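Local coordinates for protein phosphoserine aminotransferase SerC (PDB 3FFR) that probably catalyses the pyridoxal phosphate-dependent transamination between glutamate and 3-phosphohydroxypyruvate that yields phosphoserine in serine biosynthesis, at residues T243-A246 with M247-F250; F250-G253 with K254-D258; V350-L353 with V354-K358. One frame throughout, in Å; residues are numbered along the deposited sequence.

Contact 1: T243-A246 with M247-F250; sequences TPNA and MNIF
Asn-245 caps the N-terminus of the helix that starts at Ala-246: its side-chain OD1 accepts a hydrogen bond from Asn-248 N at 3.1 Å. The bond is straight at the hydrogen (166°), yet the donor stands well above the amide plane, not on a lone pair. The cap depends on the first torsion, which sets CG opposite the backbone N (chi1 -173°) and beside the carbonyl carbon, swinging the amide over the opening turn. The amides of Asn-245 and Asn-248 lie nearly parallel, 18° apart, with ND2 3.6 Å from ND2. Both nitrogens are donors, and each bonds to its own carbonyl, Asn-245 ND2 to Gly-198 O and Asn-248 ND2 to Pro-196 O, which ties both amides to the loop that leads into strand 200-205.

The same residue also accepts the first backbone bond of the helix: Ile-249 N donates to Asn-245 O at 3.0 Å, and Phe-250 N reaches Ala-246 O at 2.8 Å. Ile-249 carries CG1 beside its own backbone N, and this branch lies 3.4 Å from Asn-245 O. Its chain then extends, bringing Ile-249 CD1 to 4.0 Å from Pro-244 CB; the two side chains cross at about a right angle. Asn-245 itself is the centre of an inverse gamma turn, the bend from which the chain enters the helix.

On the dimer side, Thr-243 OG1 hydrogen-bonds the pyridoxal-phosphate-modified lysine of the second subunit, and Asn-245 packs on Asn-245 of that subunit. Around this helix start, helix 39-55 packs on Pro-244, Ala-246 and Ile-249, while helix 19-28 meets Met-247, a selenomethionine.

Contact 2: F250-G253 with K254-D258; sequences FLLG and KVTGD
Leu-252 O is gripped twice by Thr-256: OG1 donates to it at 2.7 Å and the backbone N at 2.9 Å. The hydroxyl gets there because chi1 of 53° places OG1 between the backbone N and the carbonyl carbon, turned back along the helix. That same rotation leaves Thr-256 CG2 beside the backbone N, 3.9 Å from Leu-252 CD1. Replacing Thr-256 with a valine would probably leave Leu-252 O with one donor fewer and deprive Asn-51 ND2 of a weak hydrogen-bonding partner. Leu-252 and Thr-256 lie within helix 246-262, whose i to i+4 backbone pattern continues from Lys-254 N to Phe-250 O and from Val-255 N to Leu-251 O. The bond from Gly-257 N to Gly-253 O is more bent, 141° at the hydrogen, and Gly-253 O also accepts from Asn-51 ND2 of helix 39-55.

One turn back, the aliphatic part of Lys-254 lies obliquely over the ring of Phe-250. Its CG sits 4.3 Å from the ring centroid and 21° off the normal, a CH-pi contact over one face. A bend at chi2 folds the chain over the ring, bringing Lys-254 CE to 3.5 Å from Phe-250 CZ.

Contact 3: V350-L353 with V354-K358; sequences VHKL and VQTLK
Apolar contacts join Leu-353 to Leu-357 and Val-350 to Val-354, each pair one turn apart in a single helix. Leu-357 CD1 comes within 4.0 Å of Leu-353 CG, and the two side chains run at a slant to one another. Their first torsions differ: Leu-353 holds CG opposite its backbone N (chi1 176°), whereas Leu-357 keeps CG on the side of its own N (chi1 -73°), directing it back toward the preceding turn. The valines also touch, CG1 of Val-350 lying 4.2 Å from CG2 of Val-354.

Among the polar contacts, Lys-352 O accepts from two groups of Thr-356, OG1 at 2.7 Å and the backbone N at 3.0 Å, and these reach it from opposite faces of its carbonyl plane. The hydroxyl bond to the carbonyl four residues earlier is the familiar intrahelical bond of helical serine and threonine. Backbone bonds also run from Val-354 N to Val-350 O (165° at the hydrogen), from Gln-355 N to His-351 O and from Leu-357 N to Leu-353 O. The extended side chain of Lys-352 lies alongside Thr-356, and its NZ bonds to Phe-321 O.

The apolar pairs form the buried side of helix 347-360, which packs against the mixed sheet: Val-350 and Leu-353 meet Phe-8 of strand 6-8, and Leu-353 also Val-325 of strand 323-327. Helix 311-318 receives Leu-353, Thr-356 and Leu-357 through Leu-318, and helix 264-284 packs on Val-350 through Ile-278 and on Leu-357 through Tyr-281.

How the contacts relate
Contacts 1 and 2 are successive parts of helix 246-262, sharing Phe-250, with centres 12 Å apart: contact 1 starts the helix and contact 2 continues it. Helices 19-28 and 39-55 pack against both. Of the three, contact 1 alone adjoins the second subunit, so the start of this helix belongs to the dimer interface beside the cofactor-bearing lysine of the partner. Contact 3 comes last along the chain, on helix 347-360, which packs against the five-stranded mixed sheet through strands 6-8 and 323-327. Its centre is 36 Å from that of contact 1 and 29 Å from that of contact 2, and it touches neither, so its packing is separate from that dimer-side region.

Contact 1: T243-A246 with M247-F250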
ATOM      1  N   THR A 243      -0.844  -6.108  -7.346  1.00 26.28           N
ATOM      2  CA  THR A 243      -1.479  -6.929  -6.307  1.00 27.28           C
ATOM      3  C   THR A 243      -1.818  -5.977  -5.147  1.00 28.95           C
ATOM      4  O   THR A 243      -0.919  -5.367  -4.568  1.00 28.86           O
ATOM      5  CB  THR A 243      -0.608  -8.087  -5.824  1.00 27.36           C
ATOM      6  OG1 THR A 243      -0.021  -8.743  -6.974  1.00 26.96           O
ATOM      7  CG2 THR A 243      -1.451  -9.083  -4.967  1.00 27.60           C
ATOM      8  N   PRO A 244      -3.101  -5.869  -4.800  1.00 25.60           N
ATOM      9  CA  PRO A 244      -3.452  -4.885  -3.792  1.00 27.94           C
ATOM     10  C   PRO A 244      -3.569  -5.433  -2.388  1.00 26.56           C
ATOM     11  O   PRO A 244      -3.420  -6.625  -2.166  1.00 29.40           O
ATOM     12  CB  PRO A 244      -4.841  -4.496  -4.228  1.00 28.78           C
ATOM     13  CG  PRO A 244      -5.431  -5.758  -4.707  1.00 26.79           C
ATOM     14  CD  PRO A 244      -4.311  -6.527  -5.359  1.00 29.09           C
ATOM     15  N   ASN A 245      -3.983  -4.553  -1.490  1.00 26.87           N
ATOM     16  CA  ASN A 245      -4.221  -4.927  -0.086  1.00 25.24           C
ATOM     17  C   ASN A 245      -5.619  -5.517   0.023  1.00 27.09           C
ATOM     18  O   ASN A 245      -6.578  -4.863   0.420  1.00 27.61           O
ATOM     19  CB  ASN A 245      -4.063  -3.733   0.829  1.00 26.56           C
ATOM     20  CG  ASN A 245      -4.130  -4.118   2.290  1.00 29.16           C
ATOM     21  OD1 ASN A 245      -4.521  -5.248   2.636  1.00 28.14           O
ATOM     22  ND2 ASN A 245      -3.778  -3.163   3.173  1.00 28.19           N
ATOM     23  N   ALA A 246      -5.721  -6.774  -0.379  1.00 25.80           N
ATOM     24  CA  ALA A 246      -6.996  -7.500  -0.353  1.00 26.53           C
ATOM     25  C   ALA A 246      -7.619  -7.583   1.023  1.00 26.77           C
ATOM     26  O   ALA A 246      -8.843  -7.580   1.180  1.00 28.37           O
ATOM     27  CB  ALA A 246      -6.811  -8.925  -0.967  1.00 27.96           C
HETATM   28  N   MSE A 247      -6.765  -7.683   2.040  1.00 28.08           N
HETATM   29  CA  MSE A 247      -7.267  -7.793   3.415  1.00 27.75           C
HETATM   30  C   MSE A 247      -8.109  -6.569   3.717  1.00 24.91           C
HETATM   31  O   MSE A 247      -9.260  -6.658   4.222  1.00 28.03           O
HETATM   32  CB  MSE A 247      -6.159  -7.972   4.468  1.00 27.27           C
HETATM   33  CG  MSE A 247      -5.249  -9.168   4.197  1.00 27.98           C
HETATM   34 SE   MSE A 247      -6.194 -10.882   4.258  0.75 27.05          SE
HETATM   35  CE  MSE A 247      -6.191 -11.232   6.100  1.00 29.49           C
ATOM     36  N   ASN A 248      -7.552  -5.389   3.416  1.00 26.46           N
ATOM     37  CA  ASN A 248      -8.282  -4.152   3.676  1.00 25.19           C
ATOM     38  C   ASN A 248      -9.470  -3.939   2.749  1.00 25.12           C
ATOM     39  O   ASN A 248     -10.464  -3.348   3.145  1.00 26.43           O
ATOM     40  CB  ASN A 248      -7.415  -2.890   3.722  1.00 25.09           C
ATOM     41  CG  ASN A 248      -6.953  -2.552   5.117  1.00 25.95           C
ATOM     42  OD1 ASN A 248      -7.294  -3.231   6.096  1.00 28.21           O
ATOM     43  ND2 ASN A 248      -6.147  -1.475   5.227  1.00 26.90           N
ATOM     44  N   ILE A 249      -9.357  -4.365   1.499  1.00 24.99           N
ATOM     45  CA  ILE A 249     -10.515  -4.245   0.581  1.00 26.23           C
ATOM     46  C   ILE A 249     -11.655  -5.113   1.143  1.00 26.10           C
ATOM     47  O   ILE A 249     -12.828  -4.733   1.149  1.00 27.18           O
ATOM     48  CB  ILE A 249     -10.139  -4.611  -0.879  1.00 26.11           C
ATOM     49  CG1 ILE A 249      -9.163  -3.540  -1.419  1.00 26.64           C
ATOM     50  CG2 ILE A 249     -11.400  -4.660  -1.768  1.00 25.92           C
ATOM     51  CD1 ILE A 249      -8.512  -3.882  -2.800  1.00 28.84           C
ATOM     52  N   PHE A 250     -11.279  -6.281   1.657  1.00 27.33           N
ATOM     53  CA  PHE A 250     -12.248  -7.197   2.276  1.00 26.40           C
ATOM     54  C   PHE A 250     -12.883  -6.555   3.502  1.00 27.98           C
ATOM     55  O   PHE A 250     -14.116  -6.484   3.658  1.00 27.05           O
ATOM     56  CB  PHE A 250     -11.566  -8.501   2.701  1.00 26.58           C
ATOM     57  CG  PHE A 250     -12.484  -9.486   3.363  1.00 26.57           C
ATOM     58  CD1 PHE A 250     -13.288 -10.325   2.591  1.00 30.46           C
ATOM     59  CD2 PHE A 250     -12.511  -9.620   4.736  1.00 27.22           C
ATOM     60  CE1 PHE A 250     -14.113 -11.261   3.184  1.00 30.69           C
ATOM     61  CE2 PHE A 250     -13.346 -10.554   5.333  1.00 28.66           C
ATOM     62  CZ  PHE A 250     -14.146 -11.368   4.548  1.00 28.50           C
TER

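Contact 2: F250-G253 with K254-D258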
ATOM      1  N   PHE A 250     -11.279  -6.281   1.657  1.00 27.33           N
ATOM      2  CA  PHE A 250     -12.248  -7.197   2.276  1.00 26.40           C
ATOM      3  C   PHE A 250     -12.883  -6.555   3.502  1.00 27.98           C
ATOM      4  O   PHE A 250     -14.116  -6.484   3.658  1.00 27.05           O
ATOM      5  CB  PHE A 250     -11.566  -8.501   2.701  1.00 26.58           C
ATOM      6  CG  PHE A 250     -12.484  -9.486   3.363  1.00 26.57           C
ATOM      7  CD1 PHE A 250     -13.288 -10.325   2.591  1.00 30.46           C
ATOM      8  CD2 PHE A 250     -12.511  -9.620   4.736  1.00 27.22           C
ATOM      9  CE1 PHE A 250     -14.113 -11.261   3.184  1.00 30.69           C
ATOM     10  CE2 PHE A 250     -13.346 -10.554   5.333  1.00 28.66           C
ATOM     11  CZ  PHE A 250     -14.146 -11.368   4.548  1.00 28.50           C
ATOM     12  N   LEU A 251     -12.028  -6.066   4.384  1.00 26.81           N
ATOM     13  CA  LEU A 251     -12.513  -5.471   5.626  1.00 28.44           C
ATOM     14  C   LEU A 251     -13.364  -4.242   5.333  1.00 26.99           C
ATOM     15  O   LEU A 251     -14.364  -3.989   6.007  1.00 26.90           O
ATOM     16  CB  LEU A 251     -11.356  -5.093   6.562  1.00 28.45           C
ATOM     17  CG  LEU A 251     -10.529  -6.222   7.175  1.00 28.03           C
ATOM     18  CD1 LEU A 251      -9.365  -5.574   7.949  1.00 29.99           C
ATOM     19  CD2 LEU A 251     -11.397  -7.154   8.087  1.00 28.55           C
ATOM     20  N   LEU A 252     -12.968  -3.479   4.320  1.00 27.86           N
ATOM     21  CA  LEU A 252     -13.726  -2.272   3.960  1.00 25.13           C
ATOM     22  C   LEU A 252     -15.161  -2.604   3.502  1.00 27.64           C
ATOM     23  O   LEU A 252     -16.137  -1.926   3.851  1.00 26.10           O
ATOM     24  CB  LEU A 252     -13.001  -1.413   2.912  1.00 26.50           C
ATOM     25  CG  LEU A 252     -13.615  -0.039   2.604  1.00 27.47           C
ATOM     26  CD1 LEU A 252     -13.721   0.877   3.851  1.00 24.86           C
ATOM     27  CD2 LEU A 252     -12.820   0.652   1.468  1.00 25.03           C
ATOM     28  N   GLY A 253     -15.288  -3.646   2.710  1.00 27.00           N
ATOM     29  CA  GLY A 253     -16.606  -4.066   2.235  1.00 29.27           C
ATOM     30  C   GLY A 253     -17.463  -4.548   3.390  1.00 27.27           C
ATOM     31  O   GLY A 253     -18.649  -4.281   3.432  1.00 27.21           O
ATOM     32  N   LYS A 254     -16.844  -5.224   4.351  1.00 26.85           N
ATOM     33  CA  LYS A 254     -17.592  -5.729   5.511  1.00 27.92           C
ATOM     34  C   LYS A 254     -18.040  -4.575   6.416  1.00 28.75           C
ATOM     35  O   LYS A 254     -19.198  -4.499   6.858  1.00 26.45           O
ATOM     36  CB  LYS A 254     -16.759  -6.724   6.323  1.00 28.51           C
ATOM     37  CG  LYS A 254     -16.483  -8.053   5.624  1.00 28.43           C
ATOM     38  CD  LYS A 254     -17.766  -8.829   5.308  1.00 29.84           C
ATOM     39  CE  LYS A 254     -17.483 -10.186   4.706  1.00 34.62           C
ATOM     40  NZ  LYS A 254     -18.743 -10.950   4.442  1.00 38.86           N
ATOM     41  N   VAL A 255     -17.114  -3.670   6.716  1.00 28.53           N
ATOM     42  CA  VAL A 255     -17.419  -2.517   7.605  1.00 26.46           C
ATOM     43  C   VAL A 255     -18.413  -1.583   6.975  1.00 26.54           C
ATOM     44  O   VAL A 255     -19.347  -1.086   7.620  1.00 26.80           O
ATOM     45  CB  VAL A 255     -16.123  -1.765   8.024  1.00 28.46           C
ATOM     46  CG1 VAL A 255     -16.411  -0.381   8.608  1.00 25.38           C
ATOM     47  CG2 VAL A 255     -15.317  -2.661   9.009  1.00 28.69           C
ATOM     48  N   THR A 256     -18.243  -1.343   5.689  1.00 26.43           N
ATOM     49  CA  THR A 256     -19.217  -0.483   5.012  1.00 23.98           C
ATOM     50  C   THR A 256     -20.578  -1.160   5.020  1.00 26.78           C
ATOM     51  O   THR A 256     -21.596  -0.475   5.089  1.00 27.63           O
ATOM     52  CB  THR A 256     -18.814  -0.075   3.600  1.00 24.63           C
ATOM     53  OG1 THR A 256     -18.485  -1.236   2.802  1.00 29.30           O
ATOM     54  CG2 THR A 256     -17.587   0.870   3.652  1.00 25.23           C
ATOM     55  N   GLY A 257     -20.599  -2.490   4.974  1.00 27.53           N
ATOM     56  CA  GLY A 257     -21.889  -3.215   5.067  1.00 28.48           C
ATOM     57  C   GLY A 257     -22.546  -2.936   6.410  1.00 28.48           C
ATOM     58  O   GLY A 257     -23.767  -2.653   6.529  1.00 26.96           O
ATOM     59  N   ASP A 258     -21.723  -2.994   7.434  1.00 28.47           N
ATOM     60  CA  ASP A 258     -22.182  -2.731   8.794  1.00 28.39           C
ATOM     61  C   ASP A 258     -22.711  -1.293   8.872  1.00 27.89           C
ATOM     62  O   ASP A 258     -23.726  -1.015   9.493  1.00 26.86           O
ATOM     63  CB  ASP A 258     -21.047  -2.935   9.826  1.00 29.87           C
ATOM     64  CG  ASP A 258     -20.590  -4.384   9.940  1.00 34.64           C
ATOM     65  OD1 ASP A 258     -21.455  -5.281   9.797  1.00 33.80           O
ATOM     66  OD2 ASP A 258     -19.380  -4.625  10.190  1.00 28.19           O
TER

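Contact 3: V350-L353 with V354-K358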
ATOM      1  N   VAL A 350     -17.415   7.429  24.753  1.00 29.47           N
ATOM      2  CA  VAL A 350     -17.213   8.881  24.832  1.00 28.58           C
ATOM      3  C   VAL A 350     -17.727   9.397  26.182  1.00 31.75           C
ATOM      4  O   VAL A 350     -17.107  10.253  26.825  1.00 31.27           O
ATOM      5  CB  VAL A 350     -17.838   9.636  23.637  1.00 28.16           C
ATOM      6  CG1 VAL A 350     -17.805  11.134  23.854  1.00 29.94           C
ATOM      7  CG2 VAL A 350     -17.058   9.285  22.347  1.00 25.49           C
ATOM      8  N   HIS A 351     -18.853   8.842  26.603  1.00 30.41           N
ATOM      9  CA  HIS A 351     -19.424   9.193  27.885  0.50 30.98           C
ATOM     10  C   HIS A 351     -18.424   8.889  28.991  1.00 31.89           C
ATOM     11  O   HIS A 351     -18.249   9.679  29.916  1.00 32.43           O
ATOM     12  CB  HIS A 351     -20.734   8.449  28.139  0.50 30.91           C
ATOM     13  CG  HIS A 351     -21.472   8.944  29.344  0.50 31.22           C
ATOM     14  ND1 HIS A 351     -21.252   8.443  30.607  0.50 33.64           N
ATOM     15  CD2 HIS A 351     -22.408   9.910  29.480  0.50 32.63           C
ATOM     16  CE1 HIS A 351     -22.026   9.071  31.471  0.50 27.88           C
ATOM     17  NE2 HIS A 351     -22.734   9.970  30.814  0.50 32.38           N
ATOM     18  N   LYS A 352     -17.789   7.734  28.897  1.00 29.94           N
ATOM     19  CA  LYS A 352     -16.792   7.334  29.900  1.00 28.94           C
ATOM     20  C   LYS A 352     -15.607   8.273  29.874  1.00 30.20           C
ATOM     21  O   LYS A 352     -15.105   8.705  30.915  1.00 28.14           O
ATOM     22  CB  LYS A 352     -16.316   5.899  29.728  1.00 31.24           C
ATOM     23  CG  LYS A 352     -15.235   5.488  30.746  1.00 32.95           C
ATOM     24  CD  LYS A 352     -14.719   4.067  30.485  1.00 35.21           C
ATOM     25  CE  LYS A 352     -13.628   3.626  31.500  1.00 38.88           C
ATOM     26  NZ  LYS A 352     -13.038   2.279  31.194  1.00 36.06           N
ATOM     27  N   LEU A 353     -15.189   8.637  28.665  1.00 30.12           N
ATOM     28  CA  LEU A 353     -14.072   9.573  28.516  1.00 27.55           C
ATOM     29  C   LEU A 353     -14.396  10.926  29.169  1.00 30.07           C
ATOM     30  O   LEU A 353     -13.605  11.455  29.961  1.00 30.98           O
ATOM     31  CB  LEU A 353     -13.713   9.805  27.032  1.00 28.93           C
ATOM     32  CG  LEU A 353     -12.609  10.847  26.785  1.00 28.97           C
ATOM     33  CD1 LEU A 353     -11.240  10.430  27.287  1.00 30.93           C
ATOM     34  CD2 LEU A 353     -12.548  11.147  25.242  1.00 31.80           C
ATOM     35  N   VAL A 354     -15.565  11.468  28.837  1.00 28.42           N
ATOM     36  CA  VAL A 354     -15.947  12.804  29.328  1.00 28.32           C
ATOM     37  C   VAL A 354     -16.116  12.787  30.856  1.00 29.47           C
ATOM     38  O   VAL A 354     -15.686  13.700  31.569  1.00 31.51           O
ATOM     39  CB  VAL A 354     -17.192  13.359  28.605  1.00 30.65           C
ATOM     40  CG1 VAL A 354     -17.718  14.650  29.283  1.00 27.25           C
ATOM     41  CG2 VAL A 354     -16.849  13.639  27.127  1.00 28.09           C
ATOM     42  N   GLN A 355     -16.707  11.722  31.358  1.00 28.73           N
ATOM     43  CA  GLN A 355     -16.949  11.638  32.793  1.00 31.49           C
ATOM     44  C   GLN A 355     -15.641  11.552  33.548  1.00 31.30           C
ATOM     45  O   GLN A 355     -15.475  12.134  34.631  1.00 32.44           O
ATOM     46  CB  GLN A 355     -17.820  10.435  33.138  1.00 33.36           C
ATOM     47  CG  GLN A 355     -17.852  10.113  34.622  1.00 44.76           C
ATOM     48  CD  GLN A 355     -18.572   8.808  34.881  1.00 62.49           C
ATOM     49  OE1 GLN A 355     -19.798   8.723  34.726  1.00 71.21           O
ATOM     50  NE2 GLN A 355     -17.811   7.769  35.272  1.00 64.99           N
ATOM     51  N   THR A 356     -14.707  10.830  32.956  1.00 29.27           N
ATOM     52  CA  THR A 356     -13.410  10.609  33.582  1.00 29.94           C
ATOM     53  C   THR A 356     -12.641  11.918  33.567  1.00 30.26           C
ATOM     54  O   THR A 356     -12.027  12.311  34.560  1.00 30.15           O
ATOM     55  CB  THR A 356     -12.636   9.466  32.903  1.00 29.38           C
ATOM     56  OG1 THR A 356     -13.413   8.261  32.985  1.00 30.04           O
ATOM     57  CG2 THR A 356     -11.294   9.255  33.559  1.00 28.20           C
ATOM     58  N   LEU A 357     -12.713  12.614  32.435  1.00 29.34           N
ATOM     59  CA  LEU A 357     -12.023  13.902  32.318  1.00 27.23           C
ATOM     60  C   LEU A 357     -12.587  14.906  33.332  1.00 29.89           C
ATOM     61  O   LEU A 357     -11.858  15.664  33.976  1.00 30.07           O
ATOM     62  CB  LEU A 357     -12.153  14.473  30.916  1.00 28.61           C
ATOM     63  CG  LEU A 357     -11.296  13.745  29.865  1.00 27.56           C
ATOM     64  CD1 LEU A 357     -11.628  14.282  28.475  1.00 27.57           C
ATOM     65  CD2 LEU A 357      -9.782  13.870  30.132  1.00 30.56           C
ATOM     66  N   LYS A 358     -13.900  14.901  33.452  1.00 30.67           N
ATOM     67  CA  LYS A 358     -14.569  15.838  34.356  1.00 32.01           C
ATOM     68  C   LYS A 358     -14.164  15.624  35.786  1.00 33.13           C
ATOM     69  O   LYS A 358     -13.941  16.579  36.553  1.00 32.98           O
ATOM     70  CB  LYS A 358     -16.083  15.685  34.268  1.00 32.85           C
ATOM     71  CG  LYS A 358     -16.640  16.164  32.951  1.00 47.02           C
ATOM     72  CD  LYS A 358     -18.074  15.731  32.726  1.00 57.40           C
ATOM     73  CE  LYS A 358     -19.027  16.318  33.733  1.00 57.51           C
ATOM     74  NZ  LYS A 358     -20.417  15.925  33.351  1.00 62.99           N
TER